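Local coordinates for amidohydrolase (Brucella melitensis biovar Abortus, PDB 4F0L), which probably acts as a metal-dependent deaminase of the amidohydrolase superfamily and holds an iron(III) ion in this crystal, at residues E52-V57 / G430-E435; R17-P22 / E27-G32. One frame throughout, in Å; residues are numbered along the deposited sequence.

Both contacts lie in the small β-rich part beside the barrel, their centres about 12 Å apart. Contact 2 comes first, closing the base of the 19-21/24-26 hairpin where the chain leaves strand 12-16 and re-enters the sheet at 29-34; contact 1 ties 52-57 to a strand 373 residues on. Strands 29-34 and 52-54 flank strand 12-16 in one four-stranded sheet, whereas 431-435 belongs to the larger sheet that also holds 56-66. They meet at the chain's corners, Q54 O lying 2.9 Å from R17 N and S55 O 3.0 Å from Q18 N, both probable hydrogen bonds. This gathering of terminal strands is consistent with the β-sandwich accompanying the barrel in amidohydrolases.

Contact 1 (E52-V57 / G430-E435); sequences ERQSVV and GVKQVE
E52 and K432 join strands 52-54 and 431-435 across a wide separation, their CA atoms 11.6 Å apart, so the backbones do not pair and long side chains make the contact. E52 reaches over extended, with CG anti to the backbone N (chi1 -175°), while K432 comes from the opposite direction, stretched through CD and then bent about the CG-CD bond to deliver its ammonium group. They form a salt bridge in which K432 NZ stands 2.6 Å from E52 OE2. The ammonium approaches on the syn side of the carboxylate, 33° out of its plane, and favours one oxygen: E52 OE1 is 3.9 Å from K432 NZ. The methylene next to the charge follows it in, K432 CE lying 3.3 Å from E52 OE2.

Q54 stands next to this pair on the same strand as E52. Its NE2 makes a weak hydrogen bond to E52 OE2 at 3.1 Å, with an N-H...O angle of only 133°, and a further one to D425 OD2; its OE1 bonds to S397 OG, which fixes the sense of the amide. K432 NZ also has a salt bridge to D425 OD2. Side chains of E52, Q54 and K432 all touch W427 of strand 422-428, which pairs with 431-435 and where Q433 and V434 both face V426 in a classic β bulge.

One ammonium group is thus shared by two carboxylates, with the amide NH2 of Q54 reaching the same two oxygens, weakly in the case of E52. The lysine would be expected to offset the repulsion between the acids and to stay protonated. This polar cluster links the N-terminal sheet to the C-terminal strands, away from the metal site.

Contact 2 (R17-P22 / E27-G32); sequences RQALLP and ENVRIG
The methyl group of A19 caps the branched end of V29 head-on, with A19 CB 3.9 Å from V29 CB, 3.8 Å from V29 CG2 and 4.1 Å from V29 CG1. The direction in which V29 CB leaves the backbone sets up this meeting, and neither valine methyl points at the alanine. At the neighbouring pair, Q18 opposes E27 as an antiparallel non-hydrogen-bonded pair, and R17 O accepts a hydrogen bond from N28 N at 3.0 Å. That bond is nearly straight at the hydrogen, though N28 N lies well above the carbonyl plane. E27 closes over the same oxygen: its CA makes a CA-H...O contact with R17 O at 3.3 Å. With CG beside its backbone N and anti to the carbonyl carbon (chi1 -65°), and the chain extended beyond, E27 brings CB and CG alongside R17 O, at 3.6 and 4.0 Å. N28 adopts a left-handed backbone conformation, as the first residue of a G1 β bulge in which N28 and V29 face A16.

Corners at 17-18 and 27-28 carry the chain from strand 12-16 into the short hairpin of strands 19-21 and 24-26, then back into strand 29-34. L20, whose CB is directed away from 27-32, packs on helix 364-379, Q18 NE2 bonds to A406 O, and L21 and V29 both touch I41 of strand 37-42.

Contact 1 (E52-V57 / G430-E435)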
ATOM      1  N   GLU B  52      31.873   0.745  10.860  1.00 26.69           N
ATOM      2  CA  GLU B  52      30.640   0.005  10.985  1.00 27.89           C
ATOM      3  C   GLU B  52      30.147  -0.388   9.596  1.00 26.66           C
ATOM      4  O   GLU B  52      30.010   0.458   8.710  1.00 26.09           O
ATOM      5  CB  GLU B  52      29.595   0.848  11.670  1.00 28.26           C
ATOM      6  CG  GLU B  52      28.317   0.090  11.927  1.00 29.82           C
ATOM      7  CD  GLU B  52      27.267   0.992  12.539  1.00 30.75           C
ATOM      8  OE1 GLU B  52      27.644   2.023  13.125  1.00 33.17           O
ATOM      9  OE2 GLU B  52      26.084   0.695  12.402  1.00 30.92           O
ATOM     10  N   ARG B  53      29.889  -1.671   9.409  1.00 25.55           N
ATOM     11  CA  ARG B  53      29.607  -2.218   8.085  1.00 26.14           C
ATOM     12  C   ARG B  53      28.116  -2.269   7.779  1.00 23.29           C
ATOM     13  O   ARG B  53      27.343  -2.760   8.582  1.00 22.90           O
ATOM     14  CB  ARG B  53      30.165  -3.642   7.990  1.00 28.75           C
ATOM     15  CG  ARG B  53      31.627  -3.714   8.353  1.00 32.11           C
ATOM     16  CD  ARG B  53      32.455  -3.704   7.108  1.00 36.08           C
ATOM     17  NE  ARG B  53      32.585  -5.057   6.584  1.00 40.26           N
ATOM     18  CZ  ARG B  53      33.622  -5.847   6.813  1.00 46.08           C
ATOM     19  NH1 ARG B  53      34.653  -5.428   7.559  1.00 46.45           N
ATOM     20  NH2 ARG B  53      33.628  -7.075   6.297  1.00 49.60           N
ATOM     21  N   GLN B  54      27.731  -1.778   6.614  1.00 20.98           N
ATOM     22  CA  GLN B  54      26.340  -1.857   6.172  1.00 20.95           C
ATOM     23  C   GLN B  54      26.313  -2.372   4.720  1.00 19.68           C
ATOM     24  O   GLN B  54      27.288  -2.231   3.973  1.00 19.20           O
ATOM     25  CB  GLN B  54      25.672  -0.471   6.308  1.00 20.92           C
ATOM     26  CG  GLN B  54      25.623   0.065   7.729  1.00 21.95           C
ATOM     27  CD  GLN B  54      24.559  -0.620   8.589  1.00 22.51           C
ATOM     28  OE1 GLN B  54      23.563  -1.119   8.075  1.00 22.52           O
ATOM     29  NE2 GLN B  54      24.750  -0.610   9.907  1.00 22.89           N
ATOM     30  N   SER B  55      25.209  -3.001   4.337  1.00 18.72           N
ATOM     31  CA  SER B  55      25.054  -3.527   2.989  1.00 18.70           C
ATOM     32  C   SER B  55      24.629  -2.475   1.996  1.00 17.03           C
ATOM     33  O   SER B  55      25.263  -2.353   0.959  1.00 17.41           O
ATOM     34  CB  SER B  55      24.044  -4.688   2.972  1.00 19.91           C
ATOM     35  OG  SER B  55      24.526  -5.715   3.830  1.00 22.66           O
ATOM     36  N   VAL B  56      23.554  -1.736   2.298  1.00 15.38           N
ATOM     37  CA  VAL B  56      22.978  -0.797   1.358  1.00 14.80           C
ATOM     38  C   VAL B  56      22.542   0.459   2.098  1.00 14.48           C
ATOM     39  O   VAL B  56      21.748   0.378   3.014  1.00 14.13           O
ATOM     40  CB  VAL B  56      21.774  -1.374   0.622  1.00 14.47           C
ATOM     41  CG1 VAL B  56      21.129  -0.304  -0.265  1.00 13.97           C
ATOM     42  CG2 VAL B  56      22.183  -2.595  -0.208  1.00 15.09           C
ATOM     43  N   VAL B  57      23.095   1.609   1.706  1.00 14.53           N
ATOM     44  CA  VAL B  57      22.866   2.905   2.383  1.00 13.95           C
ATOM     45  C   VAL B  57      22.306   3.908   1.371  1.00 13.50           C
ATOM     46  O   VAL B  57      22.774   3.989   0.227  1.00 13.69           O
ATOM     47  CB  VAL B  57      24.143   3.462   3.036  1.00 14.57           C
ATOM     48  CG1 VAL B  57      23.928   4.901   3.518  1.00 14.65           C
ATOM     49  CG2 VAL B  57      24.559   2.556   4.198  1.00 15.03           C
ATOM     50  N   GLY B 430      24.186  12.051  12.517  1.00 17.53           N
ATOM     51  CA  GLY B 430      25.158  11.090  12.922  1.00 18.46           C
ATOM     52  C   GLY B 430      24.748  10.207  14.095  1.00 18.63           C
ATOM     53  O   GLY B 430      25.525   9.338  14.475  1.00 19.75           O
ATOM     54  N   VAL B 431      23.554  10.376  14.651  1.00 17.56           N
ATOM     55  CA  VAL B 431      23.127   9.547  15.816  1.00 17.87           C
ATOM     56  C   VAL B 431      22.216   8.436  15.330  1.00 16.82           C
ATOM     57  O   VAL B 431      21.215   8.699  14.671  1.00 15.54           O
ATOM     58  CB  VAL B 431      22.379  10.383  16.889  1.00 17.71           C
ATOM     59  CG1 VAL B 431      21.891   9.477  18.043  1.00 18.23           C
ATOM     60  CG2 VAL B 431      23.276  11.519  17.394  1.00 18.87           C
ATOM     61  N   LYS B 432      22.553   7.184  15.649  1.00 17.77           N
ATOM     62  CA  LYS B 432      21.727   6.049  15.200  1.00 17.25           C
ATOM     63  C   LYS B 432      20.455   5.982  16.005  1.00 16.85           C
ATOM     64  O   LYS B 432      20.485   5.566  17.147  1.00 17.44           O
ATOM     65  CB  LYS B 432      22.479   4.707  15.308  1.00 18.55           C
ATOM     66  CG  LYS B 432      21.715   3.587  14.608  1.00 18.24           C
ATOM     67  CD  LYS B 432      22.337   2.222  14.809  1.00 19.63           C
ATOM     68  CE  LYS B 432      23.550   2.018  13.951  1.00 20.56           C
ATOM     69  NZ  LYS B 432      24.097   0.639  14.085  1.00 21.99           N
ATOM     70  N   GLN B 433      19.338   6.424  15.421  1.00 15.64           N
ATOM     71  CA  GLN B 433      18.096   6.457  16.154  1.00 15.41           C
ATOM     72  C   GLN B 433      17.335   5.125  16.032  1.00 15.33           C
ATOM     73  O   GLN B 433      16.635   4.762  16.959  1.00 15.61           O
ATOM     74  CB  GLN B 433      17.201   7.620  15.728  1.00 14.70           C
ATOM     75  CG  GLN B 433      17.775   8.999  16.027  1.00 15.48           C
ATOM     76  CD  GLN B 433      17.819   9.299  17.525  1.00 16.68           C
ATOM     77  OE1 GLN B 433      17.286   8.530  18.317  1.00 17.60           O
ATOM     78  NE2 GLN B 433      18.492  10.379  17.915  1.00 16.84           N
ATOM     79  N   VAL B 434      17.521   4.411  14.921  1.00 14.86           N
ATOM     80  CA  VAL B 434      16.805   3.183  14.635  1.00 15.09           C
ATOM     81  C   VAL B 434      17.826   2.095  14.373  1.00 16.32           C
ATOM     82  O   VAL B 434      18.784   2.305  13.616  1.00 16.55           O
ATOM     83  CB  VAL B 434      15.869   3.360  13.413  1.00 13.86           C
ATOM     84  CG1 VAL B 434      15.177   2.020  13.067  1.00 13.88           C
ATOM     85  CG2 VAL B 434      14.864   4.492  13.688  1.00 12.82           C
ATOM     86  N   GLU B 435      17.652   0.961  15.022  1.00 17.76           N
ATOM     87  CA  GLU B 435      18.525  -0.183  14.839  1.00 19.75           C
ATOM     88  C   GLU B 435      17.675  -1.428  14.516  1.00 19.85           C
ATOM     89  O   GLU B 435      16.791  -1.771  15.271  1.00 19.62           O
ATOM     90  CB  GLU B 435      19.370  -0.449  16.065  1.00 22.49           C
ATOM     91  CG  GLU B 435      20.377  -1.550  15.808  1.00 25.65           C
ATOM     92  CD  GLU B 435      21.203  -1.867  17.005  1.00 29.15           C
ATOM     93  OE1 GLU B 435      22.144  -1.108  17.246  1.00 31.56           O
ATOM     94  OE2 GLU B 435      20.899  -2.873  17.691  1.00 33.07           O
TER

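Contact 2 (R17-P22 / E27-G32)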
ATOM      1  N   ARG B  17      28.469  -1.454   1.385  1.00 20.12           N
ATOM      2  CA  ARG B  17      28.756  -2.213   0.165  1.00 21.38           C
ATOM      3  C   ARG B  17      28.204  -1.515  -1.063  1.00 19.79           C
ATOM      4  O   ARG B  17      28.821  -1.529  -2.086  1.00 19.21           O
ATOM      5  CB  ARG B  17      28.149  -3.616   0.214  1.00 24.73           C
ATOM      6  CG  ARG B  17      28.988  -4.652   0.891  1.00 28.81           C
ATOM      7  CD  ARG B  17      28.543  -6.062   0.507  1.00 32.79           C
ATOM      8  NE  ARG B  17      29.354  -7.030   1.238  1.00 39.19           N
ATOM      9  CZ  ARG B  17      29.228  -7.314   2.538  1.00 42.69           C
ATOM     10  NH1 ARG B  17      28.286  -6.715   3.289  1.00 42.68           N
ATOM     11  NH2 ARG B  17      30.053  -8.217   3.087  1.00 44.31           N
ATOM     12  N   GLN B  18      27.015  -0.919  -0.943  1.00 18.09           N
ATOM     13  CA  GLN B  18      26.473  -0.031  -1.979  1.00 17.53           C
ATOM     14  C   GLN B  18      25.856   1.177  -1.309  1.00 16.19           C
ATOM     15  O   GLN B  18      25.226   1.055  -0.272  1.00 15.06           O
ATOM     16  CB  GLN B  18      25.378  -0.721  -2.802  1.00 17.45           C
ATOM     17  CG  GLN B  18      25.761  -2.018  -3.495  1.00 18.64           C
ATOM     18  CD  GLN B  18      24.594  -2.647  -4.219  1.00 18.68           C
ATOM     19  OE1 GLN B  18      24.217  -2.209  -5.304  1.00 19.40           O
ATOM     20  NE2 GLN B  18      24.009  -3.687  -3.619  1.00 19.55           N
ATOM     21  N   ALA B  19      26.003   2.330  -1.931  1.00 16.38           N
ATOM     22  CA  ALA B  19      25.393   3.544  -1.435  1.00 15.97           C
ATOM     23  C   ALA B  19      24.950   4.367  -2.612  1.00 16.52           C
ATOM     24  O   ALA B  19      25.631   4.428  -3.632  1.00 17.26           O
ATOM     25  CB  ALA B  19      26.352   4.320  -0.568  1.00 15.71           C
ATOM     26  N   LEU B  20      23.773   4.973  -2.490  1.00 16.57           N
ATOM     27  CA  LEU B  20      23.198   5.729  -3.584  1.00 16.55           C
ATOM     28  C   LEU B  20      23.572   7.188  -3.433  1.00 16.96           C
ATOM     29  O   LEU B  20      22.943   7.937  -2.677  1.00 17.73           O
ATOM     30  CB  LEU B  20      21.666   5.521  -3.653  1.00 15.37           C
ATOM     31  CG  LEU B  20      20.927   6.362  -4.720  1.00 15.56           C
ATOM     32  CD1 LEU B  20      21.555   6.269  -6.122  1.00 15.66           C
ATOM     33  CD2 LEU B  20      19.457   6.009  -4.780  1.00 14.15           C
ATOM     34  N   LEU B  21      24.590   7.609  -4.173  1.00 17.78           N
ATOM     35  CA  LEU B  21      25.075   8.965  -4.100  1.00 18.06           C
ATOM     36  C   LEU B  21      24.357   9.822  -5.141  1.00 19.27           C
ATOM     37  O   LEU B  21      23.667   9.283  -6.021  1.00 18.56           O
ATOM     38  CB  LEU B  21      26.586   8.977  -4.323  1.00 18.73           C
ATOM     39  CG  LEU B  21      27.422   8.121  -3.385  1.00 18.50           C
ATOM     40  CD1 LEU B  21      28.918   8.235  -3.723  1.00 18.94           C
ATOM     41  CD2 LEU B  21      27.164   8.570  -1.945  1.00 17.40           C
ATOM     42  N   PRO B  22      24.515  11.165  -5.070  1.00 20.28           N
ATOM     43  CA  PRO B  22      23.741  12.006  -6.014  1.00 21.19           C
ATOM     44  C   PRO B  22      24.066  11.751  -7.473  1.00 23.52           C
ATOM     45  O   PRO B  22      23.205  11.952  -8.329  1.00 25.23           O
ATOM     46  CB  PRO B  22      24.128  13.436  -5.616  1.00 22.05           C
ATOM     47  CG  PRO B  22      24.491  13.329  -4.174  1.00 20.76           C
ATOM     48  CD  PRO B  22      25.148  11.977  -4.020  1.00 20.25           C
ATOM     49  N   GLU B  27      29.963   1.561  -5.105  1.00 23.43           N
ATOM     50  CA  GLU B  27      30.261   0.409  -4.278  1.00 23.66           C
ATOM     51  C   GLU B  27      31.422   0.669  -3.335  1.00 22.15           C
ATOM     52  O   GLU B  27      32.345   1.449  -3.644  1.00 22.30           O
ATOM     53  CB  GLU B  27      30.594  -0.791  -5.174  1.00 26.36           C
ATOM     54  CG  GLU B  27      29.419  -1.246  -6.023  1.00 29.29           C
ATOM     55  CD  GLU B  27      29.790  -2.466  -6.835  1.00 33.79           C
ATOM     56  OE1 GLU B  27      30.164  -2.306  -8.018  1.00 40.34           O
ATOM     57  OE2 GLU B  27      29.787  -3.569  -6.269  1.00 35.46           O
ATOM     58  N   ASN B  28      31.373  -0.007  -2.193  1.00 21.08           N
ATOM     59  CA  ASN B  28      32.423   0.033  -1.210  1.00 21.60           C
ATOM     60  C   ASN B  28      32.699   1.483  -0.781  1.00 20.93           C
ATOM     61  O   ASN B  28      33.806   1.997  -0.933  1.00 21.22           O
ATOM     62  CB  ASN B  28      33.689  -0.681  -1.740  1.00 22.91           C
ATOM     63  CG  ASN B  28      33.530  -2.193  -1.722  1.00 24.35           C
ATOM     64  OD1 ASN B  28      32.965  -2.736  -0.794  1.00 23.95           O
ATOM     65  ND2 ASN B  28      33.991  -2.871  -2.763  1.00 25.70           N
ATOM     66  N   VAL B  29      31.660   2.104  -0.237  1.00 19.93           N
ATOM     67  CA  VAL B  29      31.630   3.539   0.048  1.00 19.31           C
ATOM     68  C   VAL B  29      31.891   3.755   1.536  1.00 19.53           C
ATOM     69  O   VAL B  29      31.182   3.211   2.396  1.00 18.42           O
ATOM     70  CB  VAL B  29      30.248   4.133  -0.350  1.00 18.71           C
ATOM     71  CG1 VAL B  29      30.166   5.650  -0.125  1.00 17.69           C
ATOM     72  CG2 VAL B  29      29.941   3.838  -1.823  1.00 18.81           C
ATOM     73  N   ARG B  30      32.935   4.524   1.851  1.00 19.65           N
ATOM     74  CA  ARG B  30      33.243   4.851   3.227  1.00 20.66           C
ATOM     75  C   ARG B  30      32.697   6.247   3.538  1.00 20.52           C
ATOM     76  O   ARG B  30      33.076   7.212   2.892  1.00 20.29           O
ATOM     77  CB  ARG B  30      34.743   4.809   3.413  1.00 22.39           C
ATOM     78  CG  ARG B  30      35.176   4.611   4.814  1.00 23.49           C
ATOM     79  CD  ARG B  30      36.611   4.071   4.844  1.00 25.23           C
ATOM     80  NE  ARG B  30      36.988   4.004   6.240  1.00 25.83           N
ATOM     81  CZ  ARG B  30      37.914   4.744   6.837  1.00 27.45           C
ATOM     82  NH1 ARG B  30      38.636   5.616   6.161  1.00 28.19           N
ATOM     83  NH2 ARG B  30      38.126   4.589   8.133  1.00 27.75           N
ATOM     84  N   ILE B  31      31.758   6.341   4.481  1.00 19.94           N
ATOM     85  CA  ILE B  31      31.150   7.620   4.827  1.00 19.75           C
ATOM     86  C   ILE B  31      31.681   8.033   6.181  1.00 19.26           C
ATOM     87  O   ILE B  31      31.479   7.323   7.163  1.00 19.36           O
ATOM     88  CB  ILE B  31      29.624   7.529   4.909  1.00 18.96           C
ATOM     89  CG1 ILE B  31      29.037   6.974   3.610  1.00 19.68           C
ATOM     90  CG2 ILE B  31      29.029   8.891   5.199  1.00 18.72           C
ATOM     91  CD1 ILE B  31      27.561   6.643   3.750  1.00 19.21           C
ATOM     92  N   GLY B  32      32.378   9.173   6.231  1.00 19.34           N
ATOM     93  CA  GLY B  32      32.910   9.682   7.505  1.00 19.09           C
ATOM     94  C   GLY B  32      31.923  10.676   8.102  1.00 17.63           C
ATOM     95  O   GLY B  32      31.346  11.463   7.368  1.00 17.17           O
TER